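Local coordinates for KP6 killer toxin subunit beta (Ustilago maydis virus P6, PDB 4GVB), which forms one half of a secreted antifungal heterodimer that kills sensitive fungal cells, acting after its alpha partner has recognised receptors on the target, at residues R5-C11 / L54-F60; Q10-T14 / C64-A70. One frame throughout, in Å; residues are numbered along the deposited sequence.

Interaction 1: residues R5-C11 / L54-F60; sequences RPVMCQC and LFTSGQF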
ATOM      1  N   ARG B   5      26.484  -1.024  -1.327  1.00 48.37           N
ATOM      2  CA  ARG B   5      26.348   0.413  -1.119  1.00 45.17           C
ATOM      3  C   ARG B   5      24.892   0.819  -1.013  1.00 41.95           C
ATOM      4  O   ARG B   5      23.992   0.050  -1.342  1.00 44.01           O
ATOM      5  CB  ARG B   5      26.991   1.186  -2.270  1.00 47.17           C
ATOM      6  CG  ARG B   5      28.339   0.644  -2.697  1.00 55.75           C
ATOM      7  CD  ARG B   5      29.339   0.692  -1.558  1.00 56.36           C
ATOM      8  NE  ARG B   5      30.121   1.926  -1.575  1.00 59.16           N
ATOM      9  CZ  ARG B   5      29.914   2.959  -0.765  1.00 59.54           C
ATOM     10  NH1 ARG B   5      28.947   2.912   0.147  1.00 53.05           N
ATOM     11  NH2 ARG B   5      30.687   4.038  -0.862  1.00 57.06           N
ATOM     12  N   PRO B   6      24.651   2.046  -0.555  1.00 40.80           N
ATOM     13  CA  PRO B   6      23.262   2.471  -0.385  1.00 39.76           C
ATOM     14  C   PRO B   6      22.579   2.751  -1.719  1.00 31.92           C
ATOM     15  O   PRO B   6      23.189   3.298  -2.638  1.00 32.15           O
ATOM     16  CB  PRO B   6      23.390   3.753   0.450  1.00 42.12           C
ATOM     17  CG  PRO B   6      24.766   3.650   1.095  1.00 41.17           C
ATOM     18  CD  PRO B   6      25.603   2.979   0.065  1.00 42.95           C
ATOM     19  N   VAL B   7      21.310   2.371  -1.805  1.00 30.75           N
ATOM     20  CA  VAL B   7      20.514   2.564  -3.012  1.00 27.00           C
ATOM     21  C   VAL B   7      19.341   3.490  -2.697  1.00 24.51           C
ATOM     22  O   VAL B   7      18.924   3.607  -1.538  1.00 28.39           O
ATOM     23  CB  VAL B   7      19.993   1.195  -3.545  1.00 28.38           C
ATOM     24  CG1 VAL B   7      18.927   0.643  -2.623  1.00 27.76           C
ATOM     25  CG2 VAL B   7      19.439   1.339  -4.947  1.00 25.34           C
ATOM     26  N   MET B   8      18.826   4.180  -3.709  1.00 21.51           N
ATOM     27  CA  MET B   8      17.587   4.938  -3.563  1.00 22.43           C
ATOM     28  C   MET B   8      16.606   4.457  -4.636  1.00 22.69           C
ATOM     29  O   MET B   8      17.000   4.216  -5.769  1.00 20.06           O
ATOM     30  CB  MET B   8      17.837   6.449  -3.661  1.00 24.90           C
ATOM     31  CG  MET B   8      18.415   6.917  -4.987  1.00 22.87           C
ATOM     32  SD  MET B   8      18.934   8.653  -4.955  1.00 33.61           S
ATOM     33  CE  MET B   8      19.253   8.926  -6.683  1.00 31.43           C
ATOM     34  N   CYS B   9      15.336   4.309  -4.269  1.00 20.22           N
ATOM     35  CA  CYS B   9      14.367   3.675  -5.145  1.00 20.11           C
ATOM     36  C   CYS B   9      13.022   4.375  -5.166  1.00 18.22           C
ATOM     37  O   CYS B   9      12.621   5.017  -4.191  1.00 18.76           O
ATOM     38  CB  CYS B   9      14.134   2.220  -4.716  1.00 21.75           C
ATOM     39  SG  CYS B   9      15.583   1.133  -4.689  1.00 22.27           S
ATOM     40  N   GLN B  10      12.343   4.250  -6.302  1.00 18.18           N
ATOM     41  CA  GLN B  10      10.962   4.671  -6.465  1.00 17.28           C
ATOM     42  C   GLN B  10      10.159   3.442  -6.853  1.00 20.51           C
ATOM     43  O   GLN B  10      10.665   2.558  -7.541  1.00 18.70           O
ATOM     44  CB  GLN B  10      10.829   5.671  -7.622  1.00 21.03           C
ATOM     45  CG  GLN B  10      11.713   6.907  -7.580  1.00 23.03           C
ATOM     46  CD  GLN B  10      11.523   7.748  -8.832  1.00 29.86           C
ATOM     47  OE1 GLN B  10      11.452   8.976  -8.774  1.00 34.66           O
ATOM     48  NE2 GLN B  10      11.428   7.085  -9.971  1.00 27.66           N
ATOM     49  N   CYS B  11       8.903   3.384  -6.419  1.00 18.94           N
ATOM     50  CA  CYS B  11       7.933   2.467  -7.013  1.00 18.53           C
ATOM     51  C   CYS B  11       7.407   3.114  -8.282  1.00 17.20           C
ATOM     52  O   CYS B  11       7.155   4.313  -8.301  1.00 22.53           O
ATOM     53  CB  CYS B  11       6.773   2.215  -6.031  1.00 14.14           C
ATOM     54  SG  CYS B  11       7.296   1.457  -4.489  1.00 19.56           S
ATOM     55  N   LEU B  54      21.195   0.688   5.430  1.00 42.02           N
ATOM     56  CA  LEU B  54      20.657   0.632   4.072  1.00 39.87           C
ATOM     57  C   LEU B  54      19.653  -0.505   3.892  1.00 35.95           C
ATOM     58  O   LEU B  54      19.702  -1.513   4.593  1.00 35.96           O
ATOM     59  CB  LEU B  54      21.791   0.516   3.046  1.00 42.62           C
ATOM     60  CG  LEU B  54      22.450  -0.845   2.812  1.00 40.38           C
ATOM     61  CD1 LEU B  54      21.661  -1.675   1.801  1.00 44.10           C
ATOM     62  CD2 LEU B  54      23.886  -0.676   2.329  1.00 45.23           C
ATOM     63  N   PHE B  55      18.727  -0.319   2.957  1.00 31.93           N
ATOM     64  CA  PHE B  55      17.841  -1.395   2.527  1.00 28.10           C
ATOM     65  C   PHE B  55      18.295  -1.822   1.124  1.00 29.77           C
ATOM     66  O   PHE B  55      18.896  -1.029   0.394  1.00 31.08           O
ATOM     67  CB  PHE B  55      16.394  -0.912   2.510  1.00 27.81           C
ATOM     68  CG  PHE B  55      16.175   0.298   1.649  1.00 26.90           C
ATOM     69  CD1 PHE B  55      15.996   0.170   0.283  1.00 26.70           C
ATOM     70  CD2 PHE B  55      16.143   1.560   2.204  1.00 29.08           C
ATOM     71  CE1 PHE B  55      15.800   1.282  -0.523  1.00 22.59           C
ATOM     72  CE2 PHE B  55      15.943   2.679   1.409  1.00 28.22           C
ATOM     73  CZ  PHE B  55      15.774   2.535   0.034  1.00 24.45           C
ATOM     74  N   THR B  56      18.036  -3.064   0.737  1.00 25.12           N
ATOM     75  CA  THR B  56      18.499  -3.519  -0.571  1.00 27.61           C
ATOM     76  C   THR B  56      17.478  -3.223  -1.668  1.00 25.70           C
ATOM     77  O   THR B  56      16.282  -3.080  -1.407  1.00 26.12           O
ATOM     78  CB  THR B  56      18.829  -5.023  -0.593  1.00 22.09           C
ATOM     79  OG1 THR B  56      17.627  -5.783  -0.446  1.00 24.88           O
ATOM     80  CG2 THR B  56      19.807  -5.388   0.521  1.00 34.02           C
ATOM     81  N   SER B  57      17.954  -3.136  -2.899  1.00 26.31           N
ATOM     82  CA  SER B  57      17.053  -2.962  -4.025  1.00 25.09           C
ATOM     83  C   SER B  57      16.010  -4.082  -4.044  1.00 23.36           C
ATOM     84  O   SER B  57      14.850  -3.849  -4.385  1.00 26.58           O
ATOM     85  CB  SER B  57      17.829  -2.913  -5.336  1.00 21.68           C
ATOM     86  OG  SER B  57      18.635  -4.063  -5.468  1.00 29.54           O
ATOM     87  N   GLY B  58      16.419  -5.289  -3.661  1.00 23.43           N
ATOM     88  CA  GLY B  58      15.513  -6.423  -3.639  1.00 24.22           C
ATOM     89  C   GLY B  58      14.410  -6.301  -2.598  1.00 26.47           C
ATOM     90  O   GLY B  58      13.258  -6.644  -2.854  1.00 20.25           O
ATOM     91  N   GLN B  59      14.774  -5.824  -1.412  1.00 27.89           N
ATOM     92  CA  GLN B  59      13.808  -5.581  -0.345  1.00 27.48           C
ATOM     93  C   GLN B  59      12.761  -4.554  -0.769  1.00 25.34           C
ATOM     94  O   GLN B  59      11.561  -4.740  -0.536  1.00 28.66           O
ATOM     95  CB  GLN B  59      14.523  -5.094   0.916  1.00 28.71           C
ATOM     96  CG  GLN B  59      15.455  -6.127   1.559  1.00 32.37           C
ATOM     97  CD  GLN B  59      16.258  -5.544   2.708  1.00 33.73           C
ATOM     98  OE1 GLN B  59      16.693  -4.388   2.654  1.00 34.47           O
ATOM     99  NE2 GLN B  59      16.457  -6.337   3.757  1.00 41.25           N
ATOM    100  N   PHE B  60      13.215  -3.466  -1.381  1.00 24.84           N
ATOM    101  CA  PHE B  60      12.306  -2.412  -1.811  1.00 22.65           C
ATOM    102  C   PHE B  60      11.331  -2.896  -2.865  1.00 24.12           C
ATOM    103  O   PHE B  60      10.163  -2.498  -2.860  1.00 24.55           O
ATOM    104  CB  PHE B  60      13.056  -1.188  -2.327  1.00 23.11           C
ATOM    105  CG  PHE B  60      12.230   0.058  -2.303  1.00 19.22           C
ATOM    106  CD1 PHE B  60      12.027   0.730  -1.118  1.00 21.83           C
ATOM    107  CD2 PHE B  60      11.617   0.533  -3.457  1.00 21.96           C
ATOM    108  CE1 PHE B  60      11.252   1.870  -1.074  1.00 20.02           C
ATOM    109  CE2 PHE B  60      10.846   1.671  -3.415  1.00 20.21           C
ATOM    110  CZ  PHE B  60      10.666   2.341  -2.218  1.00 19.58           C
TER
HETATM  111  O   HOH W   1      19.652   1.721   0.513  1.00 28.58           O

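Interaction 2: residues Q10-T14 / C64-A70; sequences QCVDT and CLRYSHA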
ATOM      1  N   GLN B  10      12.343   4.250  -6.302  1.00 18.18           N
ATOM      2  CA  GLN B  10      10.962   4.671  -6.465  1.00 17.28           C
ATOM      3  C   GLN B  10      10.159   3.442  -6.853  1.00 20.51           C
ATOM      4  O   GLN B  10      10.665   2.558  -7.541  1.00 18.70           O
ATOM      5  CB  GLN B  10      10.829   5.671  -7.622  1.00 21.03           C
ATOM      6  CG  GLN B  10      11.713   6.907  -7.580  1.00 23.03           C
ATOM      7  CD  GLN B  10      11.523   7.748  -8.832  1.00 29.86           C
ATOM      8  OE1 GLN B  10      11.452   8.976  -8.774  1.00 34.66           O
ATOM      9  NE2 GLN B  10      11.428   7.085  -9.971  1.00 27.66           N
ATOM     10  N   CYS B  11       8.903   3.384  -6.419  1.00 18.94           N
ATOM     11  CA  CYS B  11       7.933   2.467  -7.013  1.00 18.53           C
ATOM     12  C   CYS B  11       7.407   3.114  -8.282  1.00 17.20           C
ATOM     13  O   CYS B  11       7.155   4.313  -8.301  1.00 22.53           O
ATOM     14  CB  CYS B  11       6.773   2.215  -6.031  1.00 14.14           C
ATOM     15  SG  CYS B  11       7.296   1.457  -4.489  1.00 19.56           S
ATOM     16  N   VAL B  12       7.250   2.329  -9.344  1.00 16.17           N
ATOM     17  CA  VAL B  12       6.817   2.861 -10.624  1.00 20.03           C
ATOM     18  C   VAL B  12       5.764   1.958 -11.259  1.00 21.31           C
ATOM     19  O   VAL B  12       5.696   0.761 -10.968  1.00 23.19           O
ATOM     20  CB  VAL B  12       8.013   3.015 -11.602  1.00 22.86           C
ATOM     21  CG1 VAL B  12       9.028   4.006 -11.045  1.00 25.72           C
ATOM     22  CG2 VAL B  12       8.677   1.660 -11.855  1.00 21.25           C
ATOM     23  N   ASP B  13       4.954   2.539 -12.132  1.00 23.93           N
ATOM     24  CA  ASP B  13       3.922   1.785 -12.821  1.00 28.81           C
ATOM     25  C   ASP B  13       4.546   0.779 -13.785  1.00 34.61           C
ATOM     26  O   ASP B  13       5.599   1.024 -14.381  1.00 31.38           O
ATOM     27  CB  ASP B  13       2.974   2.722 -13.563  1.00 30.29           C
ATOM     28  CG  ASP B  13       1.569   2.163 -13.660  1.00 32.48           C
ATOM     29  OD1 ASP B  13       1.381   0.978 -13.312  1.00 32.03           O
ATOM     30  OD2 ASP B  13       0.654   2.912 -14.071  1.00 37.15           O
ATOM     31  N   THR B  14       3.893  -0.363 -13.924  1.00 32.48           N
ATOM     32  CA  THR B  14       4.386  -1.400 -14.812  1.00 39.88           C
ATOM     33  C   THR B  14       3.887  -1.142 -16.233  1.00 41.65           C
ATOM     34  O   THR B  14       3.875  -2.042 -17.057  1.00 43.47           O
ATOM     35  CB  THR B  14       3.937  -2.796 -14.329  1.00 36.55           C
ATOM     36  OG1 THR B  14       2.506  -2.834 -14.242  1.00 35.45           O
ATOM     37  CG2 THR B  14       4.508  -3.092 -12.960  1.00 29.81           C
ATOM     38  N   CYS B  64       7.326  -2.472  -2.707  1.00 23.63           N
ATOM     39  CA  CYS B  64       6.460  -1.880  -3.722  1.00 19.69           C
ATOM     40  C   CYS B  64       5.323  -2.831  -4.088  1.00 25.96           C
ATOM     41  O   CYS B  64       4.172  -2.422  -4.177  1.00 26.57           O
ATOM     42  CB  CYS B  64       7.251  -1.512  -4.984  1.00 25.42           C
ATOM     43  SG  CYS B  64       8.460  -0.179  -4.741  1.00 20.99           S
ATOM     44  N   LEU B  65       5.657  -4.100  -4.290  1.00 25.82           N
ATOM     45  CA  LEU B  65       4.689  -5.084  -4.751  1.00 26.13           C
ATOM     46  C   LEU B  65       3.631  -5.422  -3.704  1.00 22.80           C
ATOM     47  O   LEU B  65       2.567  -5.930  -4.038  1.00 29.75           O
ATOM     48  CB  LEU B  65       5.393  -6.356  -5.220  1.00 26.51           C
ATOM     49  CG  LEU B  65       5.875  -6.379  -6.669  1.00 27.91           C
ATOM     50  CD1 LEU B  65       6.486  -7.736  -6.964  1.00 31.35           C
ATOM     51  CD2 LEU B  65       4.722  -6.093  -7.634  1.00 30.41           C
ATOM     52  N   ARG B  66       3.928  -5.154  -2.442  1.00 25.42           N
ATOM     53  CA  ARG B  66       2.934  -5.332  -1.392  1.00 25.67           C
ATOM     54  C   ARG B  66       1.825  -4.283  -1.477  1.00 31.85           C
ATOM     55  O   ARG B  66       0.718  -4.492  -0.961  1.00 26.17           O
ATOM     56  CB  ARG B  66       3.597  -5.308  -0.019  1.00 28.64           C
ATOM     57  CG  ARG B  66       4.158  -6.664   0.371  1.00 34.48           C
ATOM     58  CD  ARG B  66       5.550  -6.542   0.915  1.00 38.22           C
ATOM     59  NE  ARG B  66       5.555  -5.956   2.253  1.00 38.58           N
ATOM     60  CZ  ARG B  66       5.824  -6.638   3.359  1.00 40.01           C
ATOM     61  NH1 ARG B  66       6.115  -7.928   3.285  1.00 47.65           N
ATOM     62  NH2 ARG B  66       5.812  -6.031   4.537  1.00 44.42           N
ATOM     63  N   TYR B  67       2.104  -3.167  -2.144  1.00 22.82           N
ATOM     64  CA  TYR B  67       1.147  -2.063  -2.139  1.00 24.05           C
ATOM     65  C   TYR B  67       0.460  -1.764  -3.460  1.00 19.07           C
ATOM     66  O   TYR B  67      -0.594  -1.133  -3.476  1.00 20.06           O
ATOM     67  CB  TYR B  67       1.766  -0.790  -1.526  1.00 17.43           C
ATOM     68  CG  TYR B  67       1.984  -0.946  -0.042  1.00 23.92           C
ATOM     69  CD1 TYR B  67       0.935  -0.756   0.854  1.00 20.94           C
ATOM     70  CD2 TYR B  67       3.220  -1.320   0.464  1.00 22.59           C
ATOM     71  CE1 TYR B  67       1.118  -0.927   2.202  1.00 21.16           C
ATOM     72  CE2 TYR B  67       3.408  -1.491   1.819  1.00 23.98           C
ATOM     73  CZ  TYR B  67       2.350  -1.291   2.680  1.00 21.34           C
ATOM     74  OH  TYR B  67       2.533  -1.460   4.031  1.00 24.76           O
ATOM     75  N   SER B  68       1.044  -2.229  -4.562  1.00 20.90           N
ATOM     76  CA  SER B  68       0.504  -1.946  -5.886  1.00 18.99           C
ATOM     77  C   SER B  68       1.089  -2.891  -6.924  1.00 18.91           C
ATOM     78  O   SER B  68       2.096  -3.559  -6.670  1.00 20.55           O
ATOM     79  CB  SER B  68       0.822  -0.497  -6.274  1.00 14.55           C
ATOM     80  OG  SER B  68       0.051  -0.068  -7.391  1.00 18.92           O
ATOM     81  N   HIS B  69       0.474  -2.961  -8.102  1.00 20.38           N
ATOM     82  CA  HIS B  69       1.122  -3.700  -9.177  1.00 21.59           C
ATOM     83  C   HIS B  69       2.211  -2.801  -9.746  1.00 26.32           C
ATOM     84  O   HIS B  69       2.004  -2.089 -10.739  1.00 22.02           O
ATOM     85  CB  HIS B  69       0.166  -4.110 -10.286  1.00 23.99           C
ATOM     86  CG  HIS B  69       0.807  -4.985 -11.323  1.00 29.98           C
ATOM     87  ND1 HIS B  69       1.238  -6.264 -11.052  1.00 35.08           N
ATOM     88  CD2 HIS B  69       1.120  -4.754 -12.620  1.00 33.22           C
ATOM     89  CE1 HIS B  69       1.772  -6.791 -12.137  1.00 30.55           C
ATOM     90  NE2 HIS B  69       1.715  -5.893 -13.103  1.00 38.39           N
ATOM     91  N   ALA B  70       3.365  -2.820  -9.091  1.00 24.85           N
ATOM     92  CA  ALA B  70       4.405  -1.856  -9.406  1.00 21.06           C
ATOM     93  C   ALA B  70       5.757  -2.524  -9.612  1.00 21.59           C
ATOM     94  O   ALA B  70       6.007  -3.630  -9.134  1.00 26.81           O
ATOM     95  CB  ALA B  70       4.500  -0.809  -8.299  1.00 19.49           C
TER

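Interaction 1: residues R5-C11 / L54-F60
This is a helix-on-sheet contact in a small disulfide-rich alpha/beta toxin subunit: the N-terminal strand lies against the capped start of helix 57-67. Strand alternation sorts its side chains. Val7 and Cys9 direct their CA-to-CB bonds at 54-60, whereas Met8 and Gln10 point away and rest on Phe45. Being branched and apolar, Val7 fits against the turn into the helix, with CG1 3.4 Å from Phe55 O and 3.8 Å from Phe55 CE1. Phe60, one turn into the helix, fills the space beside two half-cystines: Cys9 CB lies 3.3 Å from Phe60 CD2, and the SG atoms of Cys9 and Cys11 sit 4.8 and 4.7 Å from the Phe60 ring centroid, both obliquely. A flat ring suits this place between strand and helix, and Cys46 and Ala28 also touch it. At the outer end Pro6 CB meets Leu54 CB at 4.4 Å. Thr56 is the N-cap and forms a capping box with Gln59: Gln59 N, an amide at the helix start, finds an acceptor in Thr56 OG1 (3.0 Å), and Thr56 N one in Gln59 OE1 (2.7 Å), while both residues stay exposed. The two backbones are joined polarly through water 1, which accepts from Val7 N at 2.9 Å and donates to Phe55 O at 2.9 Å.

Interaction 2: residues Q10-T14 / C64-A70
A disulfide staples the far half of strand 7-13 to the last part of helix 57-67, shortly before the chain turns back into strand 70-76. Cys11 SG and Cys64 SG are bonded at 2.0 Å with chi3 of -84°, near the unstrained value, and the CA atoms of Cys11 and Cys64 stand 5.6 Å apart. Both half-cystines are buried, with Val24 and Ala28 of helix 22-29 against Cys11, so the sulfurs serve as apolar filling as well as a covalent tie. Tyr67 N and Ser68 N both hydrogen-bond to Cys64 O (3.0 and 3.2 Å), and an inverse gamma turn centred on His69 swings the chain toward Asp13. Ala70 is small enough to let the backbones come close: its CA lies 3.3 Å from Val12 O, its CB 4.4 Å from Cys11 CB. Asp13 CA and Ala70 CA come within 5.0 Å, and backbone hydrogen bonds of Val12 with Gly71 and Gln10 with Asn73 hold the antiparallel strands 7-13 and 70-76 together. Thr14, next along the chain, covers this edge with its methyl, CG2 lying 3.6 Å from Ala70 C. The turn also faces the partner subunit: Ser68 OG hydrogen-bonds to Leu68 O of the alpha chain, and the His69 ring meets that of His21 of the alpha chain. A buried cystine thus ties the helix to the two-stranded antiparallel sheet it packs on, in the disulfide-linked alpha/beta fold of this secreted toxin subunit.

From the N terminus, the chain runs out along strand 7-13, passes through helix 22-29 and the short hairpin of 38-39 and 46-47, and returns at 54-60, where interaction 1 closes the first long loop, its segments 43 residues apart at their closest ends. It then follows helix 57-67 and closes a second at interaction 2, with segments 50 residues apart. The second loop starts farther along the same strand, so the two overlap at Gln10 and Cys11 and cross rather than nest. Their centres lie about 13 Å apart: interaction 1 packs the start of the helix on the strand, and interaction 2 ties its later part to the strand covalently. Strand 70-76 then returns antiparallel to strand 7-13.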